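Local structure of AlgW protein (7CO3) at residues M167-S172 with G236-G240; L145-D149 with I271-V277; G116-N122 with D153-I159. The protein is an HtrA-type protease that probably cleaves proteins as a serine endopeptidase, with a trypsin-like peptidase domain joined to a PDZ domain. The protein carries 1 engineered substitution. All blocks are in the same frame, centred on the assembly; numbering follows the deposited sequence.

Contact 1. Residues M167-S172 with G236-G240; sequences MTLGRS and GNLIG
Two backbone hydrogen bonds tie this contact together, Leu238 N to Thr168 O at 2.9 Å and Gly170 N to Leu238 O at 2.7 Å. Thr168 and Gly170 thus flank Leu169 and both bond Leu238, a single beta bridge in the parallel pattern, Leu169 CA to Leu238 CA 4.7 Å. The bridge fastens the extended connection between strands 154-158 and 180-185 of the double-barrel, chymotrypsin-like fold to strand 238-245. The two segments run 47° apart and do not continue as a ladder. Gly236, with phi 93° and psi 8°, closes the turn that follows strand 230-233, and Ile239 with Gly240 forms a classic bulge opposite Leu231 on that strand. At Gly170 a beta carbon would clash with Ile239 CG2; as it is, Gly170 N lies 3.5 Å from Asn237 CB. Ser172 OG turns out to Lys262 N, at the start of helix 261-274. Met167 is the buried end: its t rotamer brings CG to 3.4 Å from Leu238 CB, over Ala230 and Val110. Leu169 points its CA-to-CB bond away, yet its CD2 reaches Leu238 CD2 at 4.1 Å. At the outer edge Thr168 CG2 touches Asn237 OD1 at 3.1 Å.

Contact 2. Residues L145-D149 with I271-V277; sequences LVGSD and IIEHGQV
The end of strand 140-149 is broken by a classic beta bulge in which Val146 (phi -70°, psi -53°) and Gly147 (nearly fully extended) both face Val156. Against it lies the last turn of helix 261-274. The helix finishes with Gly275 N bonded to Ile271 O at 2.8 Å, and Gly275 leaves helical geometry with phi 74°. The backbones come nearest where two glycines meet, Gly147 and Gly275, with CA atoms 5.0 Å apart. Gly147 CA donates a CH···O contact to Gly275 O at 3.5 Å, and a beta carbon on Gly147 would collide with that carbonyl. No direct hydrogen bond joins the segments. One water accepts from Ser148 N and donates to Gly275 O, both at 3.1 Å; the other accepts from Val277 N at 2.9 Å and donates to Ser148 O and Asp149 OD1, each at 3.1 Å. Ile271 (m,t) fills the apolar side: its CG2 lies 3.8 Å from Val146 CG1 and its CD1 4.0 Å from Asp149 CB. Val277 CG2 approaches Asp149 CG at 4.2 Å, while Asp149 OD2 pairs with Thr152 and forms a salt bridge to Arg279. Beyond Val277 the chain continues into strand 280-281 of the PDZ sheet. The helix end is therefore held to the first barrel by apolar packing and water bridges, with Gly275 O and Val277 N reaching the strand through water rather than directly.

Contact 3. Residues G116-N122 with D153-I159; sequences GYLLTNN and DLAVLKI
Apolar side chains form the centre of both faces of this antiparallel pair, 117-120 and 154-158. On one face Leu119 CD2 meets Val156 CG2 at 4.3 Å and Leu154 CD2 at 4.2 Å, beneath Ala264 and Ile271 of helix 261-274. The other face carries Leu118, Thr120, Ala155 and Leu157: Leu118 CB lies 4.2 Å from Leu157 CB, and Leu118 CD1 3.8 Å from Ile159 CG1. The register sets Tyr117 and Leu119 in non-hydrogen-bonded pairs with Lys158 and Val156, and Leu118 and Thr120 in hydrogen-bonded pairs with Leu157 and Ala155. Leu118 N to Leu157 O (2.8 Å), Leu157 N to Leu118 O (2.9 Å), Thr120 N to Ala155 O (3.1 Å) and Ala155 N to Thr120 O (2.9 Å) close these rings; the strand axes approach to 4.6 Å at 150°. Both strands belong to the six-stranded first barrel of the chymotrypsin-like fold. Ile159 N to Gly116 O at 2.8 Å extends the ladder, and Lys158 NZ makes a cation-pi contact over the Tyr117 ring face, 4.9 Å from its centroid, while also bonding Glu115 O. At the opposite end Asp153, in a G1 bulge with phi 56°, receives Asn121 ND2 (3.0 Å) and Asn122 N (3.2 Å) on its carbonyl O. Asp153 OD1 accepts from His123 N; as in other HtrA proteases, these two and the serine replaced by engineered Ala227 probably form the catalytic triad.

Contact 3 is the buried core of the three, a full strand ladder within the first barrel, whereas contacts 1 and 2 are partly buried and lie where separate elements meet. Contacts 2 and 3 touch, their centres 9 Å apart: strands 140-149 and 154-158 are sheet neighbours, with Gly147 O 2.8 Å from Val156 N, and Ile272 CD1 packs 3.4 Å from Tyr117 CG. Helix 261-274 borders all three, ending in contact 2, packing on contact 3 and starting beside contact 1. Contact 1 stands apart, about 6 Å from contact 3 and 12 Å from contact 2 between nearest atoms. Repeated direct backbone bonds thus give way to a single bridge in contact 1 and to water in contact 2.

Contact 1. Residues M167-S172 with G236-G240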
loop_
_atom_site.group_PDB
_atom_site.type_symbol
_atom_site.label_atom_id
_atom_site.label_comp_id
_atom_site.label_asym_id
_atom_site.label_seq_id
_atom_site.Cartn_x
_atom_site.Cartn_y
_atom_site.Cartn_z
ATOM N N MET B 167 -2.902 -21.665 -16.374
ATOM C CA MET B 167 -3.823 -20.678 -15.843
ATOM C C MET B 167 -5.191 -20.811 -16.506
ATOM O O MET B 167 -5.292 -21.026 -17.716
ATOM C CB MET B 167 -3.252 -19.288 -16.109
ATOM C CG MET B 167 -4.070 -18.209 -15.505
ATOM S SD MET B 167 -3.896 -18.223 -13.722
ATOM C CE MET B 167 -2.178 -17.779 -13.605
ATOM N N THR B 168 -6.244 -20.671 -15.707
ATOM C CA THR B 168 -7.587 -20.476 -16.241
ATOM C C THR B 168 -7.740 -19.023 -16.649
ATOM O O THR B 168 -7.132 -18.133 -16.048
ATOM C CB THR B 168 -8.653 -20.818 -15.199
ATOM O OG1 THR B 168 -8.440 -22.139 -14.708
ATOM C CG2 THR B 168 -10.041 -20.757 -15.809
ATOM N N LEU B 169 -8.563 -18.772 -17.653
ATOM C CA LEU B 169 -8.752 -17.415 -18.140
ATOM C C LEU B 169 -9.997 -16.780 -17.542
ATOM O O LEU B 169 -11.052 -17.407 -17.458
ATOM C CB LEU B 169 -8.875 -17.409 -19.657
ATOM C CG LEU B 169 -7.693 -17.974 -20.430
ATOM C CD1 LEU B 169 -8.112 -17.962 -21.888
ATOM C CD2 LEU B 169 -6.389 -17.155 -20.215
ATOM N N GLY B 170 -9.867 -15.527 -17.120
ATOM C CA GLY B 170 -11.011 -14.714 -16.764
ATOM C C GLY B 170 -11.502 -13.934 -17.970
ATOM O O GLY B 170 -11.084 -14.148 -19.109
ATOM N N ARG B 171 -12.401 -13.006 -17.710
ATOM C CA ARG B 171 -12.953 -12.151 -18.754
ATOM C C ARG B 171 -12.594 -10.711 -18.416
ATOM O O ARG B 171 -13.183 -10.118 -17.511
ATOM C CB ARG B 171 -14.458 -12.362 -18.868
ATOM C CG ARG B 171 -14.819 -13.767 -19.363
ATOM C CD ARG B 171 -16.331 -13.992 -19.342
ATOM N NE ARG B 171 -16.804 -14.692 -18.149
ATOM C CZ ARG B 171 -17.210 -14.092 -17.031
ATOM N NH1 ARG B 171 -17.634 -14.816 -16.000
ATOM N NH2 ARG B 171 -17.196 -12.767 -16.940
ATOM N N SER B 172 -11.606 -10.158 -19.124
ATOM C CA SER B 172 -11.109 -8.833 -18.768
ATOM C C SER B 172 -12.121 -7.738 -19.109
ATOM O O SER B 172 -12.105 -6.665 -18.492
ATOM C CB SER B 172 -9.745 -8.558 -19.404
ATOM O OG SER B 172 -9.649 -8.913 -20.788
ATOM N N GLY B 236 -9.470 -16.649 -8.911
ATOM C CA GLY B 236 -8.220 -17.181 -9.421
ATOM C C GLY B 236 -8.096 -17.220 -10.933
ATOM O O GLY B 236 -7.140 -17.812 -11.430
ATOM N N ASN B 237 -9.028 -16.629 -11.685
ATOM C CA ASN B 237 -8.909 -16.623 -13.128
ATOM C C ASN B 237 -8.100 -15.431 -13.582
ATOM O O ASN B 237 -8.227 -14.344 -13.033
ATOM C CB ASN B 237 -10.277 -16.616 -13.823
ATOM C CG ASN B 237 -11.204 -17.701 -13.315
ATOM O OD1 ASN B 237 -10.967 -18.878 -13.546
ATOM N ND2 ASN B 237 -12.261 -17.306 -12.615
ATOM N N LEU B 238 -7.332 -15.628 -14.649
ATOM C CA LEU B 238 -6.442 -14.594 -15.158
ATOM C C LEU B 238 -7.204 -13.469 -15.847
ATOM O O LEU B 238 -7.914 -13.697 -16.835
ATOM C CB LEU B 238 -5.451 -15.198 -16.141
ATOM C CG LEU B 238 -4.411 -14.266 -16.753
ATOM C CD1 LEU B 238 -3.408 -13.767 -15.671
ATOM C CD2 LEU B 238 -3.712 -14.980 -17.926
ATOM N N ILE B 239 -6.983 -12.240 -15.378
ATOM C CA ILE B 239 -7.527 -11.049 -16.018
ATOM C C ILE B 239 -6.462 -10.126 -16.586
ATOM O O ILE B 239 -6.806 -9.218 -17.362
ATOM C CB ILE B 239 -8.457 -10.270 -15.058
ATOM C CG1 ILE B 239 -7.704 -9.828 -13.779
ATOM C CG2 ILE B 239 -9.656 -11.148 -14.681
ATOM C CD1 ILE B 239 -8.527 -8.897 -12.891
ATOM N N GLY B 240 -5.187 -10.303 -16.265
ATOM C CA GLY B 240 -4.223 -9.382 -16.838
ATOM C C GLY B 240 -2.800 -9.809 -16.546
ATOM O O GLY B 240 -2.547 -10.755 -15.799
#

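Contact 2. Residues L145-D149 with I271-V277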
loop_
_atom_site.group_PDB
_atom_site.type_symbol
_atom_site.label_atom_id
_atom_site.label_comp_id
_atom_site.label_asym_id
_atom_site.label_seq_id
_atom_site.Cartn_x
_atom_site.Cartn_y
_atom_site.Cartn_z
ATOM N N LEU B 145 12.728 -17.974 -26.521
ATOM C CA LEU B 145 11.894 -16.843 -26.889
ATOM C C LEU B 145 11.148 -17.162 -28.183
ATOM O O LEU B 145 11.772 -17.281 -29.247
ATOM C CB LEU B 145 12.728 -15.576 -27.063
ATOM C CG LEU B 145 11.931 -14.276 -27.230
ATOM C CD1 LEU B 145 11.022 -13.980 -26.009
ATOM C CD2 LEU B 145 12.867 -13.115 -27.470
ATOM N N VAL B 146 9.818 -17.290 -28.099
ATOM C CA VAL B 146 9.016 -17.507 -29.302
ATOM C C VAL B 146 9.002 -16.248 -30.162
ATOM O O VAL B 146 9.328 -16.275 -31.351
ATOM C CB VAL B 146 7.594 -17.958 -28.921
ATOM C CG1 VAL B 146 6.718 -18.149 -30.168
ATOM C CG2 VAL B 146 7.660 -19.242 -28.079
ATOM N N GLY B 147 8.646 -15.125 -29.567
ATOM C CA GLY B 147 8.678 -13.826 -30.203
ATOM C C GLY B 147 8.249 -12.828 -29.156
ATOM O O GLY B 147 7.841 -13.195 -28.052
ATOM N N SER B 148 8.337 -11.559 -29.516
ATOM C CA SER B 148 8.109 -10.490 -28.571
ATOM C C SER B 148 7.384 -9.393 -29.321
ATOM O O SER B 148 7.359 -9.388 -30.553
ATOM C CB SER B 148 9.441 -10.039 -27.935
ATOM O OG SER B 148 10.314 -9.517 -28.903
ATOM N N ASP B 149 6.757 -8.484 -28.572
ATOM C CA ASP B 149 5.925 -7.429 -29.148
ATOM C C ASP B 149 6.129 -6.147 -28.356
ATOM O O ASP B 149 5.337 -5.799 -27.473
ATOM C CB ASP B 149 4.447 -7.820 -29.210
ATOM C CG ASP B 149 3.564 -6.710 -29.820
ATOM O OD1 ASP B 149 3.993 -6.046 -30.782
ATOM O OD2 ASP B 149 2.439 -6.490 -29.348
ATOM N N ILE B 271 1.867 -14.282 -32.005
ATOM C CA ILE B 271 3.293 -14.551 -31.865
ATOM C C ILE B 271 3.552 -16.033 -32.038
ATOM O O ILE B 271 4.501 -16.442 -32.717
ATOM C CB ILE B 271 3.816 -14.032 -30.507
ATOM C CG1 ILE B 271 3.990 -12.511 -30.562
ATOM C CG2 ILE B 271 5.153 -14.704 -30.127
ATOM C CD1 ILE B 271 4.201 -11.843 -29.172
ATOM N N ILE B 272 2.700 -16.862 -31.441
ATOM C CA ILE B 272 2.860 -18.295 -31.575
ATOM C C ILE B 272 2.757 -18.704 -33.044
ATOM O O ILE B 272 3.427 -19.639 -33.491
ATOM C CB ILE B 272 1.835 -19.009 -30.668
ATOM C CG1 ILE B 272 2.077 -18.618 -29.194
ATOM C CG2 ILE B 272 1.920 -20.518 -30.811
ATOM C CD1 ILE B 272 1.660 -19.672 -28.171
ATOM N N GLU B 273 1.989 -17.946 -33.832
ATOM C CA GLU B 273 1.682 -18.354 -35.196
ATOM C C GLU B 273 2.687 -17.793 -36.184
ATOM O O GLU B 273 3.198 -18.523 -37.042
ATOM C CB GLU B 273 0.271 -17.899 -35.572
ATOM C CG GLU B 273 -0.823 -18.878 -35.187
ATOM C CD GLU B 273 -1.120 -19.858 -36.307
ATOM O OE1 GLU B 273 -1.161 -19.423 -37.479
ATOM O OE2 GLU B 273 -1.304 -21.059 -36.021
ATOM N N HIS B 274 2.996 -16.512 -36.053
ATOM C CA HIS B 274 3.750 -15.766 -37.039
ATOM C C HIS B 274 5.034 -15.163 -36.476
ATOM O O HIS B 274 5.701 -14.393 -37.173
ATOM C CB HIS B 274 2.808 -14.714 -37.642
ATOM C CG HIS B 274 1.447 -15.267 -37.969
ATOM N ND1 HIS B 274 0.308 -14.947 -37.261
ATOM C CD2 HIS B 274 1.059 -16.173 -38.899
ATOM C CE1 HIS B 274 -0.725 -15.605 -37.760
ATOM N NE2 HIS B 274 -0.294 -16.362 -38.752
ATOM N N GLY B 275 5.406 -15.513 -35.237
ATOM C CA GLY B 275 6.625 -15.025 -34.608
ATOM C C GLY B 275 6.587 -13.582 -34.151
ATOM O O GLY B 275 7.511 -13.137 -33.459
ATOM N N GLN B 276 5.565 -12.839 -34.533
ATOM C CA GLN B 276 5.360 -11.459 -34.133
ATOM C C GLN B 276 3.888 -11.191 -34.375
ATOM O O GLN B 276 3.119 -12.102 -34.693
ATOM C CB GLN B 276 6.261 -10.501 -34.914
ATOM C CG GLN B 276 5.789 -10.257 -36.346
ATOM C CD GLN B 276 6.830 -9.591 -37.238
ATOM O OE1 GLN B 276 6.613 -8.497 -37.768
ATOM N NE2 GLN B 276 7.970 -10.255 -37.405
ATOM N N VAL B 277 3.490 -9.940 -34.224
ATOM C CA VAL B 277 2.140 -9.532 -34.563
ATOM C C VAL B 277 2.233 -8.672 -35.805
ATOM O O VAL B 277 3.050 -7.741 -35.873
ATOM C CB VAL B 277 1.441 -8.800 -33.407
ATOM C CG1 VAL B 277 -0.032 -8.586 -33.738
ATOM C CG2 VAL B 277 1.606 -9.624 -32.135
HETATM O O HOH W 1 5.231 -8.236 -32.563
HETATM O O HOH W 2 9.310 -10.827 -32.403
#

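Contact 3. Residues G116-N122 with D153-I159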
loop_
_atom_site.group_PDB
_atom_site.type_symbol
_atom_site.label_atom_id
_atom_site.label_comp_id
_atom_site.label_asym_id
_atom_site.label_seq_id
_atom_site.Cartn_x
_atom_site.Cartn_y
_atom_site.Cartn_z
ATOM N N GLY B 116 3.500 -25.627 -22.627
ATOM C CA GLY B 116 4.662 -24.887 -22.170
ATOM C C GLY B 116 4.858 -23.492 -22.733
ATOM O O GLY B 116 5.993 -23.005 -22.736
ATOM N N TYR B 117 3.803 -22.840 -23.214
ATOM C CA TYR B 117 3.885 -21.445 -23.621
ATOM C C TYR B 117 3.621 -20.517 -22.421
ATOM O O TYR B 117 2.740 -20.777 -21.593
ATOM C CB TYR B 117 2.885 -21.143 -24.742
ATOM C CG TYR B 117 3.249 -21.827 -26.051
ATOM C CD1 TYR B 117 4.432 -21.515 -26.708
ATOM C CD2 TYR B 117 2.413 -22.787 -26.628
ATOM C CE1 TYR B 117 4.776 -22.133 -27.907
ATOM C CE2 TYR B 117 2.751 -23.404 -27.848
ATOM C CZ TYR B 117 3.932 -23.076 -28.466
ATOM O OH TYR B 117 4.298 -23.681 -29.652
ATOM N N LEU B 118 4.377 -19.429 -22.350
ATOM C CA LEU B 118 4.323 -18.519 -21.214
ATOM C C LEU B 118 4.261 -17.122 -21.754
ATOM O O LEU B 118 4.928 -16.811 -22.742
ATOM C CB LEU B 118 5.537 -18.668 -20.268
ATOM C CG LEU B 118 5.591 -19.944 -19.418
ATOM C CD1 LEU B 118 6.441 -20.977 -20.093
ATOM C CD2 LEU B 118 6.128 -19.714 -18.003
ATOM N N LEU B 119 3.448 -16.293 -21.101
ATOM C CA LEU B 119 3.429 -14.860 -21.330
ATOM C C LEU B 119 4.244 -14.125 -20.249
ATOM O O LEU B 119 4.232 -14.509 -19.070
ATOM C CB LEU B 119 1.981 -14.370 -21.321
ATOM C CG LEU B 119 1.280 -14.104 -22.657
ATOM C CD1 LEU B 119 -0.178 -13.836 -22.427
ATOM C CD2 LEU B 119 1.933 -12.967 -23.447
ATOM N N THR B 120 4.940 -13.067 -20.660
ATOM C CA THR B 120 5.643 -12.146 -19.763
ATOM C C THR B 120 5.731 -10.801 -20.476
ATOM O O THR B 120 5.217 -10.649 -21.591
ATOM C CB THR B 120 7.029 -12.686 -19.374
ATOM O OG1 THR B 120 7.680 -11.737 -18.529
ATOM C CG2 THR B 120 7.925 -12.916 -20.647
ATOM N N ASN B 121 6.382 -9.803 -19.849
ATOM C CA ASN B 121 6.576 -8.516 -20.518
ATOM C C ASN B 121 7.791 -8.506 -21.443
ATOM O O ASN B 121 8.804 -9.149 -21.174
ATOM C CB ASN B 121 6.774 -7.353 -19.531
ATOM C CG ASN B 121 5.519 -6.987 -18.749
ATOM O OD1 ASN B 121 5.586 -6.765 -17.544
ATOM N ND2 ASN B 121 4.375 -6.935 -19.423
ATOM N N ASN B 122 7.705 -7.696 -22.510
ATOM C CA ASN B 122 8.860 -7.521 -23.388
ATOM C C ASN B 122 10.059 -6.987 -22.618
ATOM O O ASN B 122 11.178 -7.490 -22.769
ATOM C CB ASN B 122 8.553 -6.576 -24.553
ATOM C CG ASN B 122 9.736 -6.437 -25.485
ATOM O OD1 ASN B 122 10.387 -7.437 -25.810
ATOM N ND2 ASN B 122 10.051 -5.209 -25.876
ATOM N N ASP B 153 4.378 -4.226 -25.039
ATOM C CA ASP B 153 5.220 -4.752 -23.951
ATOM C C ASP B 153 4.878 -6.198 -23.606
ATOM O O ASP B 153 4.740 -6.556 -22.427
ATOM C CB ASP B 153 5.131 -3.861 -22.702
ATOM C CG ASP B 153 6.304 -4.078 -21.722
ATOM O OD1 ASP B 153 7.276 -4.796 -22.074
ATOM O OD2 ASP B 153 6.238 -3.548 -20.585
ATOM N N LEU B 154 4.771 -7.062 -24.622
ATOM C CA LEU B 154 4.536 -8.479 -24.348
ATOM C C LEU B 154 5.582 -9.354 -25.023
ATOM O O LEU B 154 6.203 -8.968 -26.016
ATOM C CB LEU B 154 3.110 -8.923 -24.771
ATOM C CG LEU B 154 1.977 -8.267 -23.934
ATOM C CD1 LEU B 154 0.585 -8.448 -24.562
ATOM C CD2 LEU B 154 1.972 -8.847 -22.515
ATOM N N ALA B 155 5.773 -10.542 -24.475
ATOM C CA ALA B 155 6.676 -11.498 -25.091
ATOM C C ALA B 155 6.181 -12.886 -24.753
ATOM O O ALA B 155 5.497 -13.087 -23.751
ATOM C CB ALA B 155 8.131 -11.313 -24.642
ATOM N N VAL B 156 6.475 -13.838 -25.636
ATOM C CA VAL B 156 6.066 -15.225 -25.469
ATOM C C VAL B 156 7.309 -16.079 -25.368
ATOM O O VAL B 156 8.258 -15.900 -26.142
ATOM C CB VAL B 156 5.167 -15.711 -26.627
ATOM C CG1 VAL B 156 4.816 -17.144 -26.412
ATOM C CG2 VAL B 156 3.912 -14.877 -26.715
ATOM N N LEU B 157 7.289 -17.002 -24.419
ATOM C CA LEU B 157 8.342 -17.954 -24.136
ATOM C C LEU B 157 7.759 -19.353 -24.288
ATOM O O LEU B 157 6.548 -19.555 -24.178
ATOM C CB LEU B 157 8.881 -17.808 -22.695
ATOM C CG LEU B 157 9.407 -16.460 -22.171
ATOM C CD1 LEU B 157 9.828 -16.593 -20.668
ATOM C CD2 LEU B 157 10.553 -15.982 -23.027
ATOM N N LYS B 158 8.644 -20.318 -24.483
ATOM C CA LYS B 158 8.296 -21.727 -24.603
ATOM C C LYS B 158 9.260 -22.542 -23.765
ATOM O O LYS B 158 10.472 -22.316 -23.815
ATOM C CB LYS B 158 8.356 -22.193 -26.076
ATOM C CG LYS B 158 7.683 -23.561 -26.347
ATOM C CD LYS B 158 8.603 -24.747 -26.027
ATOM C CE LYS B 158 8.111 -26.038 -26.655
ATOM N NZ LYS B 158 6.643 -26.206 -26.476
ATOM N N ILE B 159 8.721 -23.506 -23.022
ATOM C CA ILE B 159 9.517 -24.452 -22.258
ATOM C C ILE B 159 9.065 -25.867 -22.596
ATOM O O ILE B 159 7.946 -26.086 -23.065
ATOM C CB ILE B 159 9.444 -24.178 -20.736
ATOM C CG1 ILE B 159 8.024 -24.389 -20.154
ATOM C CG2 ILE B 159 9.957 -22.738 -20.429
ATOM C CD1 ILE B 159 7.984 -24.312 -18.594
#